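Local coordinates for protein acetyl transferase (Salmonella typhimurium, PDB 1S7K) that transfers an acetyl group, probably from acetyl-coenzyme A, to the N-terminal amino group of ribosomal protein L7/L12, at residues I62-Q66 and R67-K71; E105-G109 and Q110-S114; A146-R150 and N151-L155. All blocks are in the same frame, centred on the assembly; numbering follows the deposited sequence.

Interaction 1 (I62-Q66 and R67-K71); sequences ILLHQ and RGYAK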
loop_
_atom_site.group_PDB
_atom_site.type_symbol
_atom_site.label_atom_id
_atom_site.label_comp_id
_atom_site.label_asym_id
_atom_site.label_seq_id
_atom_site.Cartn_x
_atom_site.Cartn_y
_atom_site.Cartn_z
ATOM N N ILE A 62 18.078 -6.768 0.391
ATOM C CA ILE A 62 18.583 -7.761 1.354
ATOM C C ILE A 62 18.259 -7.270 2.763
ATOM O O ILE A 62 17.797 -8.050 3.589
ATOM C CB ILE A 62 20.140 -7.995 1.146
ATOM C CG1 ILE A 62 20.374 -8.663 -0.221
ATOM C CG2 ILE A 62 20.715 -8.837 2.264
ATOM C CD1 ILE A 62 21.791 -8.943 -0.582
ATOM N N LEU A 63 18.466 -5.978 3.038
ATOM C CA LEU A 63 18.159 -5.420 4.362
ATOM C C LEU A 63 16.680 -5.569 4.678
ATOM O O LEU A 63 16.329 -6.011 5.762
ATOM C CB LEU A 63 18.550 -3.938 4.451
ATOM C CG LEU A 63 20.041 -3.789 4.163
ATOM C CD1 LEU A 63 20.398 -2.312 4.170
ATOM C CD2 LEU A 63 20.857 -4.566 5.211
ATOM N N LEU A 64 15.791 -5.209 3.737
ATOM C CA LEU A 64 14.358 -5.377 3.979
ATOM C C LEU A 64 14.027 -6.875 4.188
ATOM O O LEU A 64 13.172 -7.244 5.012
ATOM C CB LEU A 64 13.549 -4.856 2.761
ATOM C CG LEU A 64 13.732 -3.355 2.464
ATOM C CD1 LEU A 64 12.951 -2.905 1.219
ATOM C CD2 LEU A 64 13.329 -2.581 3.734
ATOM N N HIS A 65 14.697 -7.723 3.430
ATOM C CA HIS A 65 14.447 -9.162 3.483
ATOM C C HIS A 65 14.764 -9.702 4.884
ATOM O O HIS A 65 13.990 -10.465 5.448
ATOM C CB HIS A 65 15.250 -9.849 2.354
ATOM C CG HIS A 65 14.896 -11.296 2.130
ATOM N ND1 HIS A 65 14.597 -11.804 0.881
ATOM C CD2 HIS A 65 14.961 -12.368 2.960
ATOM C CE1 HIS A 65 14.519 -13.124 0.949
ATOM N NE2 HIS A 65 14.738 -13.492 2.202
ATOM N N GLN A 66 15.857 -9.241 5.478
ATOM C CA GLN A 66 16.249 -9.706 6.812
ATOM C C GLN A 66 15.312 -9.164 7.886
ATOM O O GLN A 66 15.189 -9.733 8.974
ATOM C CB GLN A 66 17.690 -9.266 7.137
ATOM C CG GLN A 66 18.791 -9.745 6.171
ATOM C CD GLN A 66 20.171 -9.093 6.438
ATOM O OE1 GLN A 66 20.260 -7.909 6.822
ATOM N NE2 GLN A 66 21.248 -9.862 6.221
ATOM N N ARG A 67 14.638 -8.064 7.594
ATOM C CA ARG A 67 13.753 -7.484 8.578
ATOM C C ARG A 67 12.305 -7.905 8.408
ATOM O O ARG A 67 11.460 -7.682 9.284
ATOM C CB ARG A 67 13.940 -5.971 8.538
ATOM C CG ARG A 67 15.444 -5.609 8.639
ATOM C CD ARG A 67 15.722 -4.123 8.610
ATOM N NE ARG A 67 17.070 -3.771 9.102
ATOM C CZ ARG A 67 18.205 -4.356 8.717
ATOM N NH1 ARG A 67 19.360 -3.955 9.233
ATOM N NH2 ARG A 67 18.189 -5.356 7.826
ATOM N N GLY A 68 12.033 -8.585 7.295
ATOM C CA GLY A 68 10.676 -9.024 7.017
ATOM C C GLY A 68 9.818 -7.875 6.513
ATOM O O GLY A 68 8.584 -7.900 6.700
ATOM N N TYR A 69 10.453 -6.880 5.886
ATOM C CA TYR A 69 9.734 -5.720 5.362
ATOM C C TYR A 69 9.414 -5.873 3.896
ATOM O O TYR A 69 8.598 -5.104 3.351
ATOM C CB TYR A 69 10.532 -4.435 5.526
ATOM C CG TYR A 69 10.619 -3.990 6.971
ATOM C CD1 TYR A 69 11.614 -3.119 7.376
ATOM C CD2 TYR A 69 9.757 -4.532 7.945
ATOM C CE1 TYR A 69 11.777 -2.797 8.742
ATOM C CE2 TYR A 69 9.910 -4.224 9.308
ATOM C CZ TYR A 69 10.931 -3.356 9.696
ATOM O OH TYR A 69 11.144 -3.051 11.057
ATOM N N ALA A 70 10.038 -6.874 3.293
ATOM C CA ALA A 70 9.901 -7.210 1.855
ATOM C C ALA A 70 10.696 -8.504 1.680
ATOM O O ALA A 70 11.356 -8.937 2.613
ATOM C CB ALA A 70 10.572 -6.085 0.968
ATOM N N LYS A 71 10.626 -9.135 0.504
ATOM C CA LYS A 71 11.457 -10.310 0.254
ATOM C C LYS A 71 11.928 -10.225 -1.148
ATOM O O LYS A 71 11.192 -9.745 -2.038
ATOM C CB LYS A 71 10.691 -11.629 0.419
ATOM C CG LYS A 71 10.212 -11.914 1.879
ATOM C CD LYS A 71 11.460 -12.205 2.836
ATOM C CE LYS A 71 11.032 -12.261 4.335
ATOM N NZ LYS A 71 12.325 -12.504 5.095
#
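Lys71 crosses the imidazole of His65 at about a right angle, laying its CD almost exactly over the middle of one face, 3.4 Å from the ring centroid and 6° off the normal: a CH-pi contact. A bend at chi2 (-68°) carries the lysine chain over the ring, and beyond it NZ reaches back to the carbonyl of the same histidine, with NZ to His65 O at 2.7 Å. The ring is fixed at its rim as well, ND1 bonding to the backbone N of Met72 and NE2 to the carboxylate of Glu6. On another flank of the helix, Arg67 runs alongside Leu63, and its NH2 donates to Leu63 O at 2.9 Å. Leu64 meets the returning chain with CD2, 3.8 Å from the CB of Tyr69, and with CB, packed on the CB of Ala70. Gly68, with positive phi, closes the helix in a Schellman motif, Tyr69 N donating to Leu64 O and Gly68 N to His65 O. The carbonyl of His65 thus accepts from both Gly68 N and Lys71 NZ. The ammonium lies at the C-terminal end of the helix, on the carbonyl of His65, so its charge probably complements the negative end of the dipole.

Interaction 2 (E105-G109 and Q110-S114); sequences ESFQG and QGIMS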
loop_
_atom_site.group_PDB
_atom_site.type_symbol
_atom_site.label_atom_id
_atom_site.label_comp_id
_atom_site.label_asym_id
_atom_site.label_seq_id
_atom_site.Cartn_x
_atom_site.Cartn_y
_atom_site.Cartn_z
ATOM N N GLU A 105 13.710 -13.119 -20.779
ATOM C CA GLU A 105 12.966 -13.427 -21.995
ATOM C C GLU A 105 12.865 -14.890 -22.406
ATOM O O GLU A 105 11.862 -15.314 -22.967
ATOM C CB GLU A 105 13.530 -12.608 -23.181
ATOM C CG GLU A 105 14.946 -12.970 -23.624
ATOM C CD GLU A 105 15.587 -11.852 -24.463
ATOM O OE1 GLU A 105 16.692 -12.023 -25.019
ATOM O OE2 GLU A 105 14.978 -10.781 -24.558
ATOM N N SER A 106 13.889 -15.680 -22.144
ATOM C CA SER A 106 13.855 -17.102 -22.566
ATOM C C SER A 106 13.144 -18.016 -21.550
ATOM O O SER A 106 13.069 -19.259 -21.745
ATOM C CB SER A 106 15.293 -17.619 -22.773
ATOM O OG SER A 106 16.028 -17.483 -21.575
ATOM N N PHE A 107 12.628 -17.417 -20.483
ATOM C CA PHE A 107 11.924 -18.204 -19.440
ATOM C C PHE A 107 10.479 -17.781 -19.179
ATOM O O PHE A 107 9.915 -18.052 -18.087
ATOM C CB PHE A 107 12.662 -18.134 -18.115
ATOM C CG PHE A 107 14.061 -18.709 -18.165
ATOM C CD1 PHE A 107 15.140 -17.907 -18.458
ATOM C CD2 PHE A 107 14.276 -20.050 -17.880
ATOM C CE1 PHE A 107 16.450 -18.429 -18.459
ATOM C CE2 PHE A 107 15.575 -20.580 -17.885
ATOM C CZ PHE A 107 16.656 -19.771 -18.171
ATOM N N GLN A 108 9.882 -17.141 -20.168
ATOM C CA GLN A 108 8.504 -16.711 -20.067
ATOM C C GLN A 108 7.535 -17.726 -20.672
ATOM O O GLN A 108 7.914 -18.558 -21.539
ATOM C CB GLN A 108 8.341 -15.368 -20.786
ATOM C CG GLN A 108 9.195 -14.256 -20.166
ATOM C CD GLN A 108 9.057 -12.947 -20.942
ATOM O OE1 GLN A 108 8.308 -12.885 -21.900
ATOM N NE2 GLN A 108 9.759 -11.913 -20.527
ATOM N N GLY A 109 6.280 -17.636 -20.232
ATOM C CA GLY A 109 5.199 -18.495 -20.694
ATOM C C GLY A 109 5.348 -19.976 -20.376
ATOM O O GLY A 109 4.676 -20.788 -20.989
ATOM N N GLN A 110 6.248 -20.341 -19.459
ATOM C CA GLN A 110 6.469 -21.737 -19.117
ATOM C C GLN A 110 6.012 -22.153 -17.707
ATOM O O GLN A 110 6.447 -23.205 -17.213
ATOM C CB GLN A 110 7.949 -22.060 -19.279
ATOM C CG GLN A 110 8.389 -21.811 -20.730
ATOM C CD GLN A 110 9.903 -21.539 -20.811
ATOM O OE1 GLN A 110 10.712 -22.346 -20.380
ATOM N NE2 GLN A 110 10.258 -20.402 -21.317
ATOM N N GLY A 111 5.174 -21.330 -17.054
ATOM C CA GLY A 111 4.701 -21.678 -15.701
ATOM C C GLY A 111 5.746 -21.660 -14.587
ATOM O O GLY A 111 5.485 -22.149 -13.441
ATOM N N ILE A 112 6.924 -21.120 -14.880
ATOM C CA ILE A 112 8.014 -21.067 -13.889
ATOM C C ILE A 112 7.569 -20.137 -12.744
ATOM O O ILE A 112 7.821 -20.424 -11.560
ATOM C CB ILE A 112 9.311 -20.498 -14.518
ATOM C CG1 ILE A 112 9.848 -21.513 -15.556
ATOM C CG2 ILE A 112 10.337 -20.220 -13.434
ATOM C CD1 ILE A 112 11.142 -21.007 -16.419
ATOM N N MET A 113 6.943 -19.003 -13.103
ATOM C CA MET A 113 6.457 -18.069 -12.052
ATOM C C MET A 113 5.303 -18.742 -11.334
ATOM O O MET A 113 5.255 -18.731 -10.111
ATOM C CB MET A 113 6.046 -16.733 -12.678
ATOM C CG MET A 113 5.391 -15.730 -11.753
ATOM S SD MET A 113 6.242 -15.466 -10.221
ATOM C CE MET A 113 7.655 -15.156 -10.637
ATOM N N SER A 114 4.407 -19.380 -12.065
ATOM C CA SER A 114 3.248 -20.043 -11.380
ATOM C C SER A 114 3.695 -21.128 -10.372
ATOM O O SER A 114 3.176 -21.179 -9.251
ATOM C CB SER A 114 2.321 -20.664 -12.413
ATOM O OG SER A 114 1.642 -19.645 -13.157
HETATM O O HOH W 1 12.924 -22.665 -21.613
#
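Gln110 starts with CG anti to its own carbonyl carbon (chi1 -60°) and continues extended through chi2 (156°), which swings its amide back over the preceding turn. There NE2 spends both of its hydrogens on backbone carbonyls: one goes to Ser106 O at 3.1 Å, nearly straight at 166°, the other to Gln108 O at 3.0 Å. Both acceptors lie in the plane of the amide, whereas the nitrogen stands above the plane of each carbonyl. Two bonds in the amide plane should hold the group against rotation about chi3. The other end of the amide, OE1, takes a hydrogen bond from a water at 2.6 Å, which also makes a weak bond to Ser106 O and so bridges the two. Ile112 points toward the loop, and its CD1 comes to the edge of the Phe107 ring, 3.6 Å from CD2. The two glycines, Gly109 and Gly111, both have positive phi, and Gly111 is the N-cap of the helix that follows. Gly109 and Gly111 through Ser114 belong to the CoA site, in the place where GNAT enzymes carry their pyrophosphate-binding loop. The turn links strand 96-103 to helix 112-127, with Phe107 resting on Cys77 of strand 71-77 and on Ala82 of strand 80-91, while Ile112 packs against Ile75.

Interaction 3 (A146-R150 and N151-L155); sequences AVARR and NHFTL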
loop_
_atom_site.group_PDB
_atom_site.type_symbol
_atom_site.label_atom_id
_atom_site.label_comp_id
_atom_site.label_asym_id
_atom_site.label_seq_id
_atom_site.Cartn_x
_atom_site.Cartn_y
_atom_site.Cartn_z
ATOM N N ALA A 146 -2.823 -13.239 -16.080
ATOM C CA ALA A 146 -2.896 -14.669 -16.255
ATOM C C ALA A 146 -2.234 -15.426 -15.078
ATOM O O ALA A 146 -2.747 -16.476 -14.635
ATOM C CB ALA A 146 -2.293 -15.049 -17.634
ATOM N N VAL A 147 -1.121 -14.899 -14.543
ATOM C CA VAL A 147 -0.479 -15.547 -13.385
ATOM C C VAL A 147 -1.492 -15.517 -12.242
ATOM O O VAL A 147 -1.733 -16.518 -11.593
ATOM C CB VAL A 147 0.839 -14.783 -12.967
ATOM C CG1 VAL A 147 1.352 -15.304 -11.659
ATOM C CG2 VAL A 147 1.947 -15.026 -14.052
ATOM N N ALA A 148 -2.103 -14.359 -12.020
ATOM C CA ALA A 148 -3.058 -14.280 -10.930
ATOM C C ALA A 148 -4.164 -15.324 -11.074
ATOM O O ALA A 148 -4.465 -16.084 -10.123
ATOM C CB ALA A 148 -3.605 -12.891 -10.807
ATOM N N ARG A 149 -4.730 -15.435 -12.261
ATOM C CA ARG A 149 -5.808 -16.417 -12.451
ATOM C C ARG A 149 -5.374 -17.867 -12.395
ATOM O O ARG A 149 -6.074 -18.666 -11.822
ATOM C CB ARG A 149 -6.559 -16.139 -13.771
ATOM C CG ARG A 149 -7.346 -14.796 -13.764
ATOM C CD ARG A 149 -8.150 -14.722 -15.098
ATOM N NE ARG A 149 -7.242 -14.850 -16.226
ATOM C CZ ARG A 149 -6.891 -13.838 -17.018
ATOM N NH1 ARG A 149 -7.394 -12.619 -16.814
ATOM N NH2 ARG A 149 -6.011 -14.042 -17.987
ATOM N N ARG A 150 -4.240 -18.226 -12.985
ATOM C CA ARG A 150 -3.732 -19.600 -12.970
ATOM C C ARG A 150 -3.362 -20.064 -11.552
ATOM O O ARG A 150 -3.284 -21.261 -11.307
ATOM C CB ARG A 150 -2.445 -19.734 -13.795
ATOM C CG ARG A 150 -2.572 -19.484 -15.264
ATOM C CD ARG A 150 -2.910 -20.738 -16.069
ATOM N NE ARG A 150 -3.274 -20.284 -17.407
ATOM C CZ ARG A 150 -3.628 -21.069 -18.403
ATOM N NH1 ARG A 150 -3.666 -22.388 -18.235
ATOM N NH2 ARG A 150 -3.951 -20.522 -19.572
ATOM N N ASN A 151 -3.099 -19.117 -10.639
ATOM C CA ASN A 151 -2.702 -19.477 -9.317
ATOM C C ASN A 151 -3.790 -19.267 -8.274
ATOM O O ASN A 151 -3.522 -19.104 -7.104
ATOM C CB ASN A 151 -1.395 -18.765 -9.040
ATOM C CG ASN A 151 -0.295 -19.303 -9.976
ATOM O OD1 ASN A 151 0.323 -20.322 -9.652
ATOM N ND2 ASN A 151 -0.111 -18.672 -11.178
ATOM N N HIS A 152 -5.001 -19.258 -8.790
ATOM C CA HIS A 152 -6.254 -19.209 -8.023
ATOM C C HIS A 152 -6.436 -18.010 -7.137
ATOM O O HIS A 152 -6.929 -18.147 -5.990
ATOM C CB HIS A 152 -6.345 -20.490 -7.193
ATOM C CG HIS A 152 -5.830 -21.697 -7.918
ATOM N ND1 HIS A 152 -6.470 -22.235 -9.014
ATOM C CD2 HIS A 152 -4.677 -22.399 -7.769
ATOM C CE1 HIS A 152 -5.735 -23.217 -9.520
ATOM N NE2 HIS A 152 -4.645 -23.335 -8.784
ATOM N N PHE A 153 -5.992 -16.840 -7.615
ATOM C CA PHE A 153 -6.197 -15.620 -6.843
ATOM C C PHE A 153 -7.624 -15.136 -7.141
ATOM O O PHE A 153 -8.146 -15.342 -8.247
ATOM C CB PHE A 153 -5.215 -14.507 -7.257
ATOM C CG PHE A 153 -3.812 -14.649 -6.688
ATOM C CD1 PHE A 153 -2.985 -15.704 -7.056
ATOM C CD2 PHE A 153 -3.339 -13.734 -5.739
ATOM C CE1 PHE A 153 -1.713 -15.845 -6.492
ATOM C CE2 PHE A 153 -2.079 -13.850 -5.161
ATOM C CZ PHE A 153 -1.254 -14.915 -5.529
ATOM N N THR A 154 -8.248 -14.459 -6.188
ATOM C CA THR A 154 -9.596 -13.946 -6.408
ATOM C C THR A 154 -9.456 -12.476 -6.727
ATOM O O THR A 154 -8.684 -11.804 -6.050
ATOM C CB THR A 154 -10.431 -14.097 -5.113
ATOM O OG1 THR A 154 -10.616 -15.497 -4.857
ATOM C CG2 THR A 154 -11.811 -13.400 -5.310
ATOM N N LEU A 155 -10.119 -11.996 -7.792
ATOM C CA LEU A 155 -10.072 -10.560 -8.115
ATOM C C LEU A 155 -10.984 -9.854 -7.092
ATOM O O LEU A 155 -12.197 -10.105 -7.046
ATOM C CB LEU A 155 -10.600 -10.304 -9.540
ATOM C CG LEU A 155 -10.664 -8.819 -10.020
ATOM C CD1 LEU A 155 -9.297 -8.210 -10.064
ATOM C CD2 LEU A 155 -11.260 -8.758 -11.399
#
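Asn151 folds its side chain back onto the last turn of helix 142-150 and holds one carbonyl twice. Its ND2 donates to Val147 O at 2.7 Å in a nearly straight bond (171°), and the oxygen lies in the plane of the amide. The backbone N of Asn151 reaches the same oxygen at 3.1 Å, from nearly along the C=O axis. With CG anti to the carbonyl carbon (chi1 -65°), the amide stays beside the backbone N, letting one residue place both donors on Val147 O. The second hydrogen of ND2 goes to Ser114 OG, and OD1 makes a weak bond to Gln118. Arg150, a residue of the CoA site, touches the asparagine through its CB, 3.7 Å from ND2, while its guanidinium leads away. Ala148 meets Phe153 more loosely, CB to CB at 4.2 Å, and the ring sits obliquely to Ala148 O. That oxygen accepts from Phe153 N at 3.0 Å. The Phe153 ring also packs on Leu117 and Met121 of helix 112-127 and on Ile99 and Ile135 of the sheet. His152 turns one face of its imidazole to Arg150 O, 3.5 Å above the plane. With positive phi it is the C-prime residue of a Schellman motif, made by Phe153 N to Ala148 O and His152 N to Arg149 O, that ends the helix and turns the chain into strand 154-165 of the GNAT fold.

Overall arrangement
Along the chain the three contacts follow in order, each where the chain passes between a helix and a strand of the sheet. Interaction 1 joins helix 55-67 to strand 71-77, interaction 2 leads from strand 96-103 into helix 112-127, and interaction 3 takes helix 142-150 into strand 154-165; all these strands belong to one mixed sheet. Interaction 1 lies across the chain's centre from the other two, its centre about 25 Å from each of theirs. Interactions 2 and 3, with centres about 15 Å apart, touch through the Ser114-Asn151 bond and by Met113 packing on Val147. This joins two helix ends that both contribute residues to the CoA site.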